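Local atomic coordinates of NDP-rhamnosyltransferase (Saccharopolyspora spinosa, PDB entry 3TSA), a protein that belongs to the GT-B glycosyltransferases, enzymes built from two Rossmann-like domains. Residues A[242-247]-A[344-349]. Sequence-based numbering, arbitrary orientation.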
# COMPACT_ATOMS: atom_id res chain seq x y z
N VAL A 242 30.51 2.89 9.68
CA VAL A 242 30.54 4.37 9.84
C VAL A 242 32.03 4.83 9.95
O VAL A 242 32.43 5.80 9.31
CB VAL A 242 29.77 4.81 11.08
CG1 VAL A 242 30.12 6.29 11.40
CG2 VAL A 242 28.28 4.74 10.70
N ALA A 243 32.83 4.07 10.68
CA ALA A 243 34.26 4.45 10.85
C ALA A 243 35.00 4.31 9.52
O ALA A 243 35.70 5.24 9.04
CB ALA A 243 34.90 3.55 11.89
N ALA A 244 34.84 3.17 8.84
CA ALA A 244 35.53 2.98 7.59
C ALA A 244 35.09 4.05 6.55
O ALA A 244 35.97 4.59 5.81
CB ALA A 244 35.25 1.57 7.10
N ALA A 245 33.79 4.33 6.47
CA ALA A 245 33.32 5.26 5.43
C ALA A 245 33.76 6.68 5.76
O ALA A 245 34.26 7.39 4.88
CB ALA A 245 31.76 5.21 5.25
N THR A 246 33.53 7.12 6.98
CA THR A 246 33.68 8.57 7.22
C THR A 246 35.15 9.00 7.27
O THR A 246 35.46 10.19 7.11
CB THR A 246 32.96 9.03 8.50
OG1 THR A 246 33.43 8.30 9.65
CG2 THR A 246 31.43 8.85 8.35
N GLU A 247 36.04 8.06 7.53
CA GLU A 247 37.44 8.36 7.54
C GLU A 247 38.06 8.48 6.17
O GLU A 247 39.15 8.97 6.03
CB GLU A 247 38.15 7.25 8.28
CG GLU A 247 37.96 7.40 9.77
CD GLU A 247 38.85 6.42 10.54
OE1 GLU A 247 38.42 6.09 11.66
OE2 GLU A 247 39.94 6.00 10.00
N GLU A 344 41.44 -1.34 8.39
CA GLU A 344 42.18 -1.04 7.17
C GLU A 344 41.63 -1.68 5.88
O GLU A 344 41.54 -1.04 4.78
CB GLU A 344 43.67 -1.43 7.39
CG GLU A 344 44.59 -1.20 6.16
CD GLU A 344 46.06 -1.66 6.41
OE1 GLU A 344 46.37 -2.88 6.26
OE2 GLU A 344 46.88 -0.79 6.75
N GLN A 345 41.31 -2.96 5.98
CA GLN A 345 40.79 -3.73 4.85
C GLN A 345 39.41 -3.15 4.43
O GLN A 345 39.12 -3.03 3.22
CB GLN A 345 40.68 -5.22 5.25
CG GLN A 345 39.87 -6.06 4.21
CD GLN A 345 39.78 -7.58 4.61
OE1 GLN A 345 40.50 -8.07 5.52
NE2 GLN A 345 38.91 -8.29 3.92
N PHE A 346 38.60 -2.79 5.43
CA PHE A 346 37.24 -2.23 5.20
C PHE A 346 37.35 -0.90 4.43
O PHE A 346 36.72 -0.71 3.37
CB PHE A 346 36.57 -2.10 6.56
CG PHE A 346 35.06 -1.95 6.55
CD1 PHE A 346 34.38 -1.41 5.45
CD2 PHE A 346 34.32 -2.38 7.67
CE1 PHE A 346 33.00 -1.30 5.49
CE2 PHE A 346 32.93 -2.25 7.73
CZ PHE A 346 32.25 -1.70 6.59
N THR A 347 38.23 -0.01 4.95
CA THR A 347 38.49 1.27 4.29
C THR A 347 39.01 1.06 2.88
O THR A 347 38.54 1.74 1.93
CB THR A 347 39.54 2.04 5.17
OG1 THR A 347 38.86 2.32 6.41
CG2 THR A 347 39.81 3.34 4.54
N ASP A 348 39.96 0.13 2.72
CA ASP A 348 40.58 -0.10 1.42
C ASP A 348 39.50 -0.63 0.43
O ASP A 348 39.51 -0.26 -0.77
CB ASP A 348 41.77 -1.10 1.53
CG ASP A 348 43.02 -0.47 2.09
OD1 ASP A 348 43.06 0.72 2.28
OD2 ASP A 348 43.98 -1.21 2.39
N SER A 349 38.53 -1.36 0.97
CA SER A 349 37.47 -1.95 0.11
C SER A 349 36.57 -0.83 -0.43
O SER A 349 36.13 -0.85 -1.58
CB SER A 349 36.61 -2.93 0.89
OG SER A 349 37.33 -4.09 1.19
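Within 242-247 and 344-349, on helices 236-246 and 343-354, Ala244 and Thr347 have the nearest CA atoms, 4.8 Å apart, and the small side chain of Ala244 lets the backbones come this close. The CB of Ala244 points at the partner helix and settles over one face of the Phe346 ring, displaced toward its rim. Ala244 CB lies 3.8 Å from the centroid of the Phe346 ring, 24° off the normal, a CH-pi contact, and 3.5 Å from Phe346 CD1. With CG anti to the backbone N (chi1 -163°), the ring of Phe346 is carried beneath this methyl, and a flat apolar ring suits a place that also touches Ala241, Leu310, Leu312 and Leu334. Both helices belong to the C-terminal Rossmann-like domain of the GT-B fold, with its six-stranded parallel sheet: Val242 and Thr246 rest on strand 251-256, while Phe346 and Ser349 reach strand 309-311. Beside the ring contact, Thr347 OG1 packs 3.6 Å from Ala244 CA; a threonine suits the place because its short side chain satisfies its hydroxyl on its own helix, at His343 O. Ala244 O is buried here without a partner. On the far side of the first helix, Thr246 OG1 donates a hydrogen bond of 2.7 Å to Val242 O, which also accepts one from Thr246 N on the opposite face of the carbonyl plane. Nearer the solvent, the carboxylate of Glu247 hydrogen-bonds through OE2 to His343 NE2, linking the exposed Glu247 to the start of helix 343-354.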